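Local coordinates for protein trichomaglin (Trichosanthes lepiniana, PDB 1SGL) that probably cleaves RNA as an S-like ribonuclease of the ribonuclease T2 family, at residues T38-H43 with Y130-A135; D66-F71 with N118-T123; S110-G115 with K185-R190; K152-A157 with R200-P205. All coordinates share one frame; numbering follows the deposited sequence.

Contact 1: residues T38-H43 with Y130-A135. With SO4 (sulfate ion), chain B.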
loop_
_atom_site.group_PDB
_atom_site.type_symbol
_atom_site.label_atom_id
_atom_site.label_comp_id
_atom_site.label_asym_id
_atom_site.label_seq_id
_atom_site.Cartn_x
_atom_site.Cartn_y
_atom_site.Cartn_z
ATOM N N THR A 38 -7.796 -12.911 -2.300
ATOM C CA THR A 38 -7.824 -11.462 -2.240
ATOM C C THR A 38 -6.963 -11.046 -1.057
ATOM O O THR A 38 -7.069 -11.620 0.023
ATOM C CB THR A 38 -9.270 -10.967 -2.049
ATOM O OG1 THR A 38 -10.046 -11.363 -3.184
ATOM C CG2 THR A 38 -9.318 -9.461 -1.911
ATOM N N GLN A 39 -6.108 -10.052 -1.262
ATOM C CA GLN A 39 -5.225 -9.603 -0.198
ATOM C C GLN A 39 -4.898 -8.123 -0.260
ATOM O O GLN A 39 -5.290 -7.421 -1.198
ATOM C CB GLN A 39 -3.904 -10.359 -0.265
ATOM C CG GLN A 39 -4.009 -11.862 -0.168
ATOM C CD GLN A 39 -2.645 -12.498 -0.015
ATOM O OE1 GLN A 39 -1.735 -12.237 -0.809
ATOM N NE2 GLN A 39 -2.487 -13.329 1.013
ATOM N N PHE A 40 -4.176 -7.662 0.757
ATOM C CA PHE A 40 -3.709 -6.285 0.799
ATOM C C PHE A 40 -2.442 -6.280 -0.050
ATOM O O PHE A 40 -1.596 -7.157 0.104
ATOM C CB PHE A 40 -3.321 -5.853 2.218
ATOM C CG PHE A 40 -4.464 -5.325 3.036
ATOM C CD1 PHE A 40 -5.004 -6.082 4.072
ATOM C CD2 PHE A 40 -5.009 -4.079 2.762
ATOM C CE1 PHE A 40 -6.082 -5.594 4.828
ATOM C CE2 PHE A 40 -6.085 -3.586 3.505
ATOM C CZ PHE A 40 -6.619 -4.340 4.537
ATOM N N THR A 41 -2.323 -5.313 -0.951
ATOM C CA THR A 41 -1.130 -5.183 -1.790
ATOM C C THR A 41 -0.540 -3.791 -1.551
ATOM O O THR A 41 -1.192 -2.907 -0.987
ATOM C CB THR A 41 -1.450 -5.351 -3.301
ATOM O OG1 THR A 41 -2.402 -4.358 -3.710
ATOM C CG2 THR A 41 -2.014 -6.754 -3.572
ATOM N N ILE A 42 0.696 -3.605 -1.984
ATOM C CA ILE A 42 1.402 -2.343 -1.797
ATOM C C ILE A 42 0.975 -1.229 -2.737
ATOM O O ILE A 42 0.869 -1.434 -3.944
ATOM C CB ILE A 42 2.921 -2.549 -1.997
ATOM C CG1 ILE A 42 3.437 -3.569 -0.983
ATOM C CG2 ILE A 42 3.659 -1.213 -1.897
ATOM C CD1 ILE A 42 4.784 -4.134 -1.344
ATOM N N HIS A 43 0.715 -0.051 -2.184
ATOM C CA HIS A 43 0.396 1.090 -3.022
ATOM C C HIS A 43 1.680 1.923 -3.086
ATOM O O HIS A 43 2.079 2.371 -4.157
ATOM C CB HIS A 43 -0.726 1.949 -2.449
ATOM C CG HIS A 43 -1.005 3.164 -3.276
ATOM N ND1 HIS A 43 -1.662 3.101 -4.487
ATOM C CD2 HIS A 43 -0.612 4.452 -3.129
ATOM C CE1 HIS A 43 -1.657 4.295 -5.054
ATOM N NE2 HIS A 43 -1.026 5.133 -4.251
ATOM N N TYR A 130 6.629 -7.385 8.035
ATOM C CA TYR A 130 5.472 -7.044 8.857
ATOM C C TYR A 130 4.248 -7.298 7.992
ATOM O O TYR A 130 3.497 -6.386 7.665
ATOM C CB TYR A 130 5.538 -5.574 9.280
ATOM C CG TYR A 130 6.798 -5.232 10.048
ATOM C CD1 TYR A 130 7.814 -4.485 9.461
ATOM C CD2 TYR A 130 6.981 -5.677 11.358
ATOM C CE1 TYR A 130 8.979 -4.184 10.153
ATOM C CE2 TYR A 130 8.150 -5.383 12.063
ATOM C CZ TYR A 130 9.139 -4.635 11.451
ATOM O OH TYR A 130 10.285 -4.331 12.138
ATOM N N ASN A 131 4.051 -8.560 7.631
ATOM C CA ASN A 131 2.962 -8.939 6.749
ATOM C C ASN A 131 1.564 -8.953 7.364
ATOM O O ASN A 131 1.206 -9.860 8.123
ATOM C CB ASN A 131 3.262 -10.300 6.130
ATOM C CG ASN A 131 2.426 -10.567 4.909
ATOM O OD1 ASN A 131 1.199 -10.524 4.964
ATOM N ND2 ASN A 131 3.084 -10.836 3.788
ATOM N N VAL A 132 0.762 -7.959 6.996
ATOM C CA VAL A 132 -0.584 -7.873 7.517
ATOM C C VAL A 132 -1.479 -9.001 7.005
ATOM O O VAL A 132 -2.352 -9.463 7.733
ATOM C CB VAL A 132 -1.232 -6.507 7.193
ATOM C CG1 VAL A 132 -0.359 -5.381 7.751
ATOM C CG2 VAL A 132 -1.411 -6.353 5.690
ATOM N N ASP A 133 -1.265 -9.457 5.771
ATOM C CA ASP A 133 -2.100 -10.529 5.237
ATOM C C ASP A 133 -1.988 -11.786 6.104
ATOM O O ASP A 133 -2.999 -12.419 6.433
ATOM C CB ASP A 133 -1.720 -10.850 3.790
ATOM C CG ASP A 133 -2.034 -9.703 2.837
ATOM O OD1 ASP A 133 -3.195 -9.244 2.809
ATOM O OD2 ASP A 133 -1.115 -9.260 2.118
ATOM N N LYS A 134 -0.760 -12.125 6.486
ATOM C CA LYS A 134 -0.506 -13.294 7.322
ATOM C C LYS A 134 -1.146 -13.130 8.710
ATOM O O LYS A 134 -1.695 -14.080 9.266
ATOM C CB LYS A 134 1.000 -13.514 7.464
ATOM C CG LYS A 134 1.372 -14.852 8.078
ATOM C CD LYS A 134 1.054 -16.009 7.133
ATOM C CE LYS A 134 1.699 -17.314 7.608
ATOM N NZ LYS A 134 1.668 -18.384 6.554
ATOM N N ALA A 135 -1.076 -11.924 9.261
ATOM C CA ALA A 135 -1.670 -11.653 10.563
ATOM C C ALA A 135 -3.177 -11.892 10.521
ATOM O O ALA A 135 -3.724 -12.605 11.368
ATOM C CB ALA A 135 -1.386 -10.227 10.979
HETATM S S SO4 B . -0.253 8.946 -4.058
HETATM O O1 SO4 B . -1.112 10.137 -4.185
HETATM O O2 SO4 B . 1.097 9.272 -4.552
HETATM O O3 SO4 B . -0.821 7.852 -4.861
HETATM O O4 SO4 B . -0.178 8.520 -2.645
#
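Asp-133, in the first turn of helix 132-139, meets Phe-40, the first residue of strand 40-47, and Gln-39 just before it; the Phe-Thr-Ile-His run of this strand matches the first conserved active-site segment of ribonuclease T2 enzymes. One hydrogen bond joins the segments: Phe-40 N donates to Asp-133 OD1 at 2.8 Å, nearly straight at 168°, with OD1 accepting through its syn lone pair, on the side of OD2. The other oxygen is less favourably placed, since Asp-133 OD2 lies 3.0 Å from Phe-40 O, an acceptor facing an acceptor. That carbonyl may raise the affinity of the acid for a proton, while the nearby helix start would favour its negative charge.

Flat groups stack beside this bond. The amide of Gln-39 lies over the carboxylate with planes 10° apart, Gln-39 CD being 4.0 Å from Asp-133 CG. The apolar part is smaller: Val-132 CG2 touches Phe-40 CD1 at 3.9 Å, the two side chains crossing at about a right angle, and Trp-14 meets the Phe-40 ring edge-to-face.

Asn-131 caps the helix, its OD1 accepting from Lys-134 N. At the far end of the strand segment stands His-43, consistent with a catalytic histidine of the family. There His-43 NE2 donates to sulfate O3 at 2.8 Å, the oxygen lying at the ring edge near its plane.

Contact 2: residues D66-F71 with N118-T123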
loop_
_atom_site.group_PDB
_atom_site.type_symbol
_atom_site.label_atom_id
_atom_site.label_comp_id
_atom_site.label_asym_id
_atom_site.label_seq_id
_atom_site.Cartn_x
_atom_site.Cartn_y
_atom_site.Cartn_z
ATOM N N ASP A 66 15.270 -0.207 -15.558
ATOM C CA ASP A 66 16.342 -1.198 -15.464
ATOM C C ASP A 66 16.716 -1.549 -14.030
ATOM O O ASP A 66 17.068 -2.689 -13.743
ATOM C CB ASP A 66 17.617 -0.726 -16.178
ATOM C CG ASP A 66 17.424 -0.513 -17.676
ATOM O OD1 ASP A 66 16.473 -1.064 -18.268
ATOM O OD2 ASP A 66 18.254 0.205 -18.268
ATOM N N GLU A 67 16.636 -0.575 -13.132
ATOM C CA GLU A 67 17.006 -0.793 -11.736
ATOM C C GLU A 67 16.016 -1.602 -10.894
ATOM O O GLU A 67 16.220 -1.783 -9.696
ATOM C CB GLU A 67 17.276 0.554 -11.068
ATOM C CG GLU A 67 18.504 1.258 -11.618
ATOM C CD GLU A 67 18.632 2.687 -11.121
ATOM O OE1 GLU A 67 18.346 2.940 -9.929
ATOM O OE2 GLU A 67 19.032 3.556 -11.923
ATOM N N ILE A 68 14.957 -2.092 -11.528
ATOM C CA ILE A 68 13.930 -2.891 -10.856
ATOM C C ILE A 68 14.215 -4.392 -10.933
ATOM O O ILE A 68 13.798 -5.155 -10.061
ATOM C CB ILE A 68 12.537 -2.652 -11.506
ATOM C CG1 ILE A 68 11.928 -1.354 -10.992
ATOM C CG2 ILE A 68 11.606 -3.817 -11.225
ATOM C CD1 ILE A 68 10.573 -1.057 -11.600
ATOM N N MET A 69 14.927 -4.795 -11.983
ATOM C CA MET A 69 15.246 -6.193 -12.269
ATOM C C MET A 69 15.129 -7.261 -11.191
ATOM O O MET A 69 14.289 -8.162 -11.289
ATOM C CB MET A 69 16.631 -6.305 -12.908
ATOM C CG MET A 69 17.144 -7.739 -12.933
ATOM S SD MET A 69 18.541 -7.964 -14.000
ATOM C CE MET A 69 18.017 -9.452 -14.900
ATOM N N PRO A 70 15.978 -7.199 -10.159
ATOM C CA PRO A 70 15.878 -8.227 -9.121
ATOM C C PRO A 70 14.583 -8.215 -8.304
ATOM O O PRO A 70 14.484 -8.922 -7.305
ATOM C CB PRO A 70 17.109 -7.959 -8.257
ATOM C CG PRO A 70 17.265 -6.477 -8.361
ATOM C CD PRO A 70 17.008 -6.197 -9.828
ATOM N N PHE A 71 13.590 -7.439 -8.723
ATOM C CA PHE A 71 12.339 -7.367 -7.969
ATOM C C PHE A 71 11.094 -7.533 -8.831
ATOM O O PHE A 71 9.986 -7.625 -8.304
ATOM C CB PHE A 71 12.234 -6.018 -7.247
ATOM C CG PHE A 71 13.414 -5.688 -6.379
ATOM C CD1 PHE A 71 13.995 -4.423 -6.438
ATOM C CD2 PHE A 71 13.921 -6.617 -5.479
ATOM C CE1 PHE A 71 15.065 -4.084 -5.611
ATOM C CE2 PHE A 71 14.989 -6.290 -4.647
ATOM C CZ PHE A 71 15.562 -5.020 -4.713
ATOM N N ASN A 118 17.172 0.760 -3.624
ATOM C CA ASN A 118 16.947 0.757 -2.189
ATOM C C ASN A 118 15.491 1.062 -1.840
ATOM O O ASN A 118 14.969 0.554 -0.852
ATOM C CB ASN A 118 17.883 1.775 -1.529
ATOM C CG ASN A 118 17.833 1.720 -0.017
ATOM O OD1 ASN A 118 17.938 0.649 0.585
ATOM N ND2 ASN A 118 17.685 2.883 0.610
ATOM N N TYR A 119 14.839 1.888 -2.651
ATOM C CA TYR A 119 13.446 2.230 -2.407
ATOM C C TYR A 119 12.558 0.987 -2.537
ATOM O O TYR A 119 11.790 0.671 -1.631
ATOM C CB TYR A 119 12.980 3.303 -3.387
ATOM C CG TYR A 119 11.529 3.696 -3.224
ATOM C CD1 TYR A 119 11.081 4.358 -2.074
ATOM C CD2 TYR A 119 10.599 3.407 -4.223
ATOM C CE1 TYR A 119 9.735 4.725 -1.933
ATOM C CE2 TYR A 119 9.270 3.765 -4.097
ATOM C CZ TYR A 119 8.836 4.424 -2.955
ATOM O OH TYR A 119 7.507 4.780 -2.862
ATOM N N PHE A 120 12.671 0.279 -3.655
ATOM C CA PHE A 120 11.867 -0.920 -3.853
ATOM C C PHE A 120 12.283 -2.035 -2.911
ATOM O O PHE A 120 11.440 -2.764 -2.397
ATOM C CB PHE A 120 11.951 -1.383 -5.309
ATOM C CG PHE A 120 11.352 -0.409 -6.267
ATOM C CD1 PHE A 120 9.997 -0.103 -6.203
ATOM C CD2 PHE A 120 12.147 0.266 -7.184
ATOM C CE1 PHE A 120 9.440 0.868 -7.033
ATOM C CE2 PHE A 120 11.602 1.241 -8.022
ATOM C CZ PHE A 120 10.247 1.542 -7.944
ATOM N N LYS A 121 13.585 -2.158 -2.679
ATOM C CA LYS A 121 14.090 -3.184 -1.781
ATOM C C LYS A 121 13.528 -2.986 -0.375
ATOM O O LYS A 121 13.037 -3.927 0.241
ATOM C CB LYS A 121 15.610 -3.126 -1.715
ATOM C CG LYS A 121 16.214 -4.113 -0.744
ATOM C CD LYS A 121 17.727 -3.969 -0.714
ATOM C CE LYS A 121 18.361 -4.995 0.211
ATOM N NZ LYS A 121 19.846 -4.874 0.228
ATOM N N LYS A 122 13.604 -1.758 0.127
ATOM C CA LYS A 122 13.110 -1.455 1.468
ATOM C C LYS A 122 11.599 -1.608 1.578
ATOM O O LYS A 122 11.088 -2.135 2.562
ATOM C CB LYS A 122 13.480 -0.031 1.874
ATOM C CG LYS A 122 13.802 0.084 3.346
ATOM C CD LYS A 122 15.125 -0.621 3.621
ATOM C CE LYS A 122 15.296 -0.959 5.088
ATOM N NZ LYS A 122 14.291 -1.967 5.523
ATOM N N THR A 123 10.883 -1.127 0.573
ATOM C CA THR A 123 9.437 -1.223 0.597
ATOM C C THR A 123 8.983 -2.684 0.625
ATOM O O THR A 123 8.087 -3.044 1.382
ATOM C CB THR A 123 8.822 -0.498 -0.608
ATOM O OG1 THR A 123 9.171 0.896 -0.552
ATOM C CG2 THR A 123 7.301 -0.637 -0.592
#
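Phe-120 and Lys-121, on helix 116-129, receive Ile-68 and Phe-71 of the loop that leads into helix 72-78. Just ahead of them, Tyr-119 reaches strand 40-47, where its OH is hydrogen-bonded to Leu-45 O. Phe-120 follows and meets both loop residues: its CB lies 3.8 Å from Phe-71 CD1, while its ring atom CE2 is 4.0 Å from Ile-68 CG1, approached obliquely. With CG anti to its carbonyl carbon (chi1 -65°), the Phe-120 ring is directed to Ile-68, and Trp-98 touches both residues. At Lys-121 the aliphatic root does the work, CB approaching Phe-71 CZ to 3.5 Å before the extended chain carries the amine away. Thr-123 ends the segment by folding OG1 back to Tyr-119 O at 2.8 Å. Across the segments the join is made without hydrogen bonds. Phe-71 occupies the N-cap position of helix 72-78, and this aromatic packing of a helix lead-in on a neighbouring helix belongs to the helical part of the alpha+beta ribonuclease T2 fold.

Contact 3: residues S110-G115 with K185-R190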
loop_
_atom_site.group_PDB
_atom_site.type_symbol
_atom_site.label_atom_id
_atom_site.label_comp_id
_atom_site.label_asym_id
_atom_site.label_seq_id
_atom_site.Cartn_x
_atom_site.Cartn_y
_atom_site.Cartn_z
ATOM N N SER A 110 15.276 10.765 0.490
ATOM C CA SER A 110 16.727 10.836 0.602
ATOM C C SER A 110 17.039 11.737 1.791
ATOM O O SER A 110 16.303 12.689 2.058
ATOM C CB SER A 110 17.330 11.433 -0.670
ATOM O OG SER A 110 18.735 11.562 -0.542
ATOM N N PRO A 111 18.143 11.470 2.511
ATOM C CA PRO A 111 19.138 10.408 2.329
ATOM C C PRO A 111 18.869 9.109 3.096
ATOM O O PRO A 111 19.724 8.227 3.136
ATOM C CB PRO A 111 20.411 11.076 2.808
ATOM C CG PRO A 111 19.904 11.806 4.018
ATOM C CD PRO A 111 18.620 12.449 3.505
ATOM N N VAL A 112 17.703 8.990 3.722
ATOM C CA VAL A 112 17.393 7.767 4.459
ATOM C C VAL A 112 17.302 6.638 3.438
ATOM O O VAL A 112 17.747 5.522 3.686
ATOM C CB VAL A 112 16.052 7.881 5.220
ATOM C CG1 VAL A 112 15.868 6.671 6.111
ATOM C CG2 VAL A 112 16.024 9.165 6.043
ATOM N N ILE A 113 16.709 6.948 2.293
ATOM C CA ILE A 113 16.577 6.000 1.193
ATOM C C ILE A 113 17.268 6.665 0.009
ATOM O O ILE A 113 16.886 7.759 -0.397
ATOM C CB ILE A 113 15.097 5.739 0.822
ATOM C CG1 ILE A 113 14.389 5.024 1.977
ATOM C CG2 ILE A 113 15.020 4.914 -0.462
ATOM C CD1 ILE A 113 12.937 4.706 1.708
ATOM N N LYS A 114 18.288 6.016 -0.534
ATOM C CA LYS A 114 19.018 6.590 -1.660
ATOM C C LYS A 114 18.889 5.786 -2.944
ATOM O O LYS A 114 19.475 4.718 -3.075
ATOM C CB LYS A 114 20.503 6.728 -1.314
ATOM C CG LYS A 114 20.796 7.645 -0.134
ATOM C CD LYS A 114 22.296 7.753 0.111
ATOM C CE LYS A 114 22.605 8.615 1.326
ATOM N NZ LYS A 114 24.075 8.801 1.506
ATOM N N GLY A 115 18.116 6.304 -3.888
ATOM C CA GLY A 115 17.965 5.623 -5.158
ATOM C C GLY A 115 16.853 4.603 -5.287
ATOM O O GLY A 115 16.349 4.065 -4.295
ATOM N N LYS A 185 12.568 6.530 11.238
ATOM C CA LYS A 185 13.705 6.561 10.316
ATOM C C LYS A 185 14.494 5.261 10.324
ATOM O O LYS A 185 15.150 4.936 9.341
ATOM C CB LYS A 185 14.658 7.707 10.658
ATOM C CG LYS A 185 14.042 9.092 10.631
ATOM C CD LYS A 185 13.637 9.503 9.238
ATOM C CE LYS A 185 13.130 10.939 9.221
ATOM N NZ LYS A 185 14.190 11.936 9.544
ATOM N N ASP A 186 14.447 4.531 11.435
ATOM C CA ASP A 186 15.157 3.258 11.542
ATOM C C ASP A 186 14.274 2.098 11.077
ATOM O O ASP A 186 14.603 0.930 11.262
ATOM C CB ASP A 186 15.620 3.014 12.984
ATOM C CG ASP A 186 16.841 3.842 13.357
ATOM O OD1 ASP A 186 17.303 3.730 14.511
ATOM O OD2 ASP A 186 17.345 4.601 12.499
ATOM N N PHE A 187 13.140 2.437 10.482
ATOM C CA PHE A 187 12.218 1.443 9.968
ATOM C C PHE A 187 11.635 0.509 11.010
ATOM O O PHE A 187 11.348 -0.645 10.723
ATOM C CB PHE A 187 12.893 0.657 8.846
ATOM C CG PHE A 187 13.208 1.499 7.645
ATOM C CD1 PHE A 187 12.190 1.941 6.806
ATOM C CD2 PHE A 187 14.509 1.917 7.394
ATOM C CE1 PHE A 187 12.463 2.793 5.733
ATOM C CE2 PHE A 187 14.795 2.769 6.322
ATOM C CZ PHE A 187 13.769 3.208 5.492
ATOM N N LYS A 188 11.486 1.004 12.231
ATOM C CA LYS A 188 10.858 0.216 13.279
ATOM C C LYS A 188 9.413 0.704 13.331
ATOM O O LYS A 188 9.147 1.896 13.154
ATOM C CB LYS A 188 11.535 0.444 14.634
ATOM C CG LYS A 188 12.723 -0.470 14.896
ATOM C CD LYS A 188 13.817 -0.298 13.852
ATOM C CE LYS A 188 14.914 -1.352 14.024
ATOM N NZ LYS A 188 16.015 -1.191 13.031
ATOM N N PRO A 189 8.461 -0.209 13.564
ATOM C CA PRO A 189 7.045 0.173 13.629
ATOM C C PRO A 189 6.724 1.200 14.713
ATOM O O PRO A 189 7.296 1.184 15.800
ATOM C CB PRO A 189 6.338 -1.162 13.867
ATOM C CG PRO A 189 7.249 -2.146 13.158
ATOM C CD PRO A 189 8.612 -1.674 13.600
ATOM N N ARG A 190 5.789 2.084 14.390
ATOM C CA ARG A 190 5.341 3.135 15.291
ATOM C C ARG A 190 3.839 3.305 15.103
ATOM O O ARG A 190 3.335 3.191 13.983
ATOM C CB ARG A 190 6.049 4.452 14.944
ATOM C CG ARG A 190 7.496 4.501 15.376
ATOM C CD ARG A 190 7.590 4.604 16.893
ATOM N NE ARG A 190 8.966 4.624 17.372
ATOM C CZ ARG A 190 9.720 3.543 17.522
ATOM N NH1 ARG A 190 9.228 2.348 17.232
ATOM N NH2 ARG A 190 10.969 3.655 17.961
#
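The backbones of Val-112 and Lys-185 approach to 7.0 Å between CA atoms, loop against loop, with positive phi at Phe-187 (62°) turning the chain soon afterwards. Val-112 spreads its two methyls over different partners. Its CG1, anti to the backbone N, reaches Lys-185 O at 3.7 Å and also lies 4.1 Å from Phe-187 CE2. Its CG2 instead meets the aliphatic chain of Lys-185, where a bend at chi2 (-67°) lays CD beside it at 4.0 Å; the two side chains cross at about a right angle.

Ile-113 comes to the end of the Phe-187 ring, where its CG1 sits at the edge, near the ring plane, 4.0 Å from CZ. The same ring makes a cation-pi contact with Lys-122 of helix 116-129 and meets Phe-8 of strand 7-14 with nearly parallel planes. The loop before helix 116-129 is thereby joined to the turn after strand 176-184 of the main sheet. No hydrogen bond links the two segments, so the contact rests on van der Waals contacts of aliphatic carbons with an aromatic ring, a lysine methylene and one backbone carbonyl oxygen, which suggests that fit of shape counts for more here than direction.

Contact 4: residues K152-A157 with R200-P205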
loop_
_atom_site.group_PDB
_atom_site.type_symbol
_atom_site.label_atom_id
_atom_site.label_comp_id
_atom_site.label_asym_id
_atom_site.label_seq_id
_atom_site.Cartn_x
_atom_site.Cartn_y
_atom_site.Cartn_z
ATOM N N LYS A 152 -12.560 -3.622 15.406
ATOM C CA LYS A 152 -11.635 -3.944 16.484
ATOM C C LYS A 152 -10.856 -5.246 16.288
ATOM O O LYS A 152 -9.688 -5.328 16.654
ATOM C CB LYS A 152 -12.401 -3.997 17.812
ATOM C CG LYS A 152 -11.538 -4.287 19.021
ATOM C CD LYS A 152 -11.012 -3.024 19.702
ATOM C CE LYS A 152 -10.102 -2.198 18.804
ATOM N NZ LYS A 152 -10.882 -1.448 17.784
ATOM N N ASP A 153 -11.496 -6.265 15.722
ATOM C CA ASP A 153 -10.822 -7.537 15.495
ATOM C C ASP A 153 -9.647 -7.363 14.541
ATOM O O ASP A 153 -8.590 -7.969 14.725
ATOM C CB ASP A 153 -11.784 -8.574 14.906
ATOM C CG ASP A 153 -12.646 -9.242 15.957
ATOM O OD1 ASP A 153 -12.585 -8.839 17.134
ATOM O OD2 ASP A 153 -13.387 -10.181 15.610
ATOM N N ILE A 154 -9.845 -6.540 13.515
ATOM C CA ILE A 154 -8.806 -6.297 12.527
ATOM C C ILE A 154 -7.662 -5.478 13.127
ATOM O O ILE A 154 -6.496 -5.820 12.953
ATOM C CB ILE A 154 -9.389 -5.582 11.294
ATOM C CG1 ILE A 154 -10.487 -6.459 10.683
ATOM C CG2 ILE A 154 -8.289 -5.293 10.275
ATOM C CD1 ILE A 154 -11.159 -5.870 9.465
ATOM N N VAL A 155 -7.994 -4.415 13.853
ATOM C CA VAL A 155 -6.961 -3.588 14.460
ATOM C C VAL A 155 -6.110 -4.397 15.435
ATOM O O VAL A 155 -4.883 -4.321 15.416
ATOM C CB VAL A 155 -7.573 -2.388 15.199
ATOM C CG1 VAL A 155 -6.480 -1.575 15.879
ATOM C CG2 VAL A 155 -8.334 -1.519 14.222
ATOM N N VAL A 156 -6.763 -5.188 16.277
ATOM C CA VAL A 156 -6.046 -5.994 17.256
ATOM C C VAL A 156 -5.122 -7.013 16.597
ATOM O O VAL A 156 -4.027 -7.291 17.095
ATOM C CB VAL A 156 -7.032 -6.725 18.202
ATOM C CG1 VAL A 156 -6.279 -7.730 19.077
ATOM C CG2 VAL A 156 -7.734 -5.707 19.088
ATOM N N ALA A 157 -5.565 -7.568 15.478
ATOM C CA ALA A 157 -4.766 -8.546 14.768
ATOM C C ALA A 157 -3.466 -7.907 14.260
ATOM O O ALA A 157 -2.376 -8.456 14.445
ATOM C CB ALA A 157 -5.568 -9.123 13.607
ATOM N N ARG A 200 -18.178 0.650 12.817
ATOM C CA ARG A 200 -17.889 -0.465 13.722
ATOM C C ARG A 200 -17.779 -1.810 13.009
ATOM O O ARG A 200 -17.009 -2.671 13.421
ATOM C CB ARG A 200 -18.954 -0.568 14.826
ATOM C CG ARG A 200 -18.581 -1.563 15.932
ATOM C CD ARG A 200 -19.686 -1.718 16.973
ATOM N NE ARG A 200 -20.362 -0.452 17.194
ATOM C CZ ARG A 200 -19.757 0.663 17.591
ATOM N NH1 ARG A 200 -18.449 0.669 17.827
ATOM N NH2 ARG A 200 -20.458 1.785 17.712
ATOM N N TYR A 201 -18.563 -2.005 11.959
ATOM C CA TYR A 201 -18.491 -3.255 11.216
ATOM C C TYR A 201 -18.035 -2.947 9.798
ATOM O O TYR A 201 -18.511 -1.999 9.178
ATOM C CB TYR A 201 -19.845 -3.964 11.222
ATOM C CG TYR A 201 -20.289 -4.333 12.618
ATOM C CD1 TYR A 201 -21.009 -3.436 13.401
ATOM C CD2 TYR A 201 -19.937 -5.558 13.180
ATOM C CE1 TYR A 201 -21.366 -3.746 14.709
ATOM C CE2 TYR A 201 -20.288 -5.875 14.485
ATOM C CZ TYR A 201 -21.001 -4.962 15.241
ATOM O OH TYR A 201 -21.339 -5.262 16.537
ATOM N N VAL A 202 -17.096 -3.737 9.296
ATOM C CA VAL A 202 -16.569 -3.507 7.965
ATOM C C VAL A 202 -16.557 -4.765 7.123
ATOM O O VAL A 202 -16.732 -5.877 7.625
ATOM C CB VAL A 202 -15.133 -2.930 8.026
ATOM C CG1 VAL A 202 -15.137 -1.603 8.773
ATOM C CG2 VAL A 202 -14.191 -3.925 8.700
ATOM N N SER A 203 -16.358 -4.588 5.827
ATOM C CA SER A 203 -16.328 -5.732 4.943
ATOM C C SER A 203 -15.039 -5.770 4.144
ATOM O O SER A 203 -14.475 -4.734 3.794
ATOM C CB SER A 203 -17.542 -5.710 4.010
ATOM O OG SER A 203 -17.546 -4.556 3.201
ATOM N N LEU A 204 -14.574 -6.990 3.896
ATOM C CA LEU A 204 -13.364 -7.263 3.139
ATOM C C LEU A 204 -13.834 -8.109 1.966
ATOM O O LEU A 204 -13.706 -9.329 1.977
ATOM C CB LEU A 204 -12.369 -8.056 3.995
ATOM C CG LEU A 204 -11.723 -7.315 5.175
ATOM C CD1 LEU A 204 -11.047 -8.305 6.118
ATOM C CD2 LEU A 204 -10.711 -6.318 4.651
ATOM N N PRO A 205 -14.405 -7.465 0.940
ATOM C CA PRO A 205 -14.897 -8.195 -0.232
ATOM C C PRO A 205 -13.808 -8.875 -1.054
ATOM O O PRO A 205 -12.648 -8.446 -1.062
ATOM C CB PRO A 205 -15.632 -7.115 -1.023
ATOM C CG PRO A 205 -14.833 -5.881 -0.716
ATOM C CD PRO A 205 -14.585 -6.010 0.774
HETATM O O HOH W 1 -14.966 -2.217 15.911
#
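Ile-154 carries the apolar part of this contact, facing Val-202 and Leu-204 from the inner side of helix 151-162. Its CB points toward the segment 200-205, but the first atoms stay short of it: none of CB, CG1 and CG2 has a partner there within 4.2 Å. CG1 lies anti to the carbonyl carbon (chi1 -59°) and the chain continues fully extended, which carries its terminal methyl toward Val-202, whose CA is 9.4 Å from the CA of Ile-154. That methyl, CD1, does all the touching. It meets Val-202 CG2 at 3.7 Å and Leu-204 CD1 at 4.1 Å, tip to tip in both cases, one methyl shared between two side chains that point to the same side of the extended chain.

A water adds a polar link at the outer end, accepting from Lys-152 N at 2.8 Å and donating to Arg-200 O over a longer 3.3 Å. It ties the first turn of the helix to the residue before the strand.

Strand 201-203 pairs antiparallel with strand 148-150. Helix 151-162 follows strand 148-150 directly and packs on its partner strand through Ile-154 and Val-202. Around the contact, Val-176 of strand 176-184 touches Val-202 and Leu-204, while Leu-136 of helix 132-139 packs on Ile-154.

Contact 1 lies nearest the middle of the molecule, its centre about 8 Å from the chain centre, and the other three contacts each touch it. Ile-42 CG2 packs on Thr-123 CG2 of contact 2 at 3.9 Å, Tyr-130 OH approaches Pro-189 CD of contact 3 at 3.5 Å, and Thr-38 CG2 lies 3.6 Å from Pro-205 O of contact 4. Contact 3 reaches helix 116-129 of contact 2, where Tyr-119 CA lies 3.7 Å from Ile-113 CG2. Contacts 2 and 4 stand on opposite sides of the chain centre, their centres about 32 Å apart. The sulfate beside His-43 is also bound by His-105 and Gln-101, marking the probable active site; Tyr-119 of contact 2 touches Gln-101.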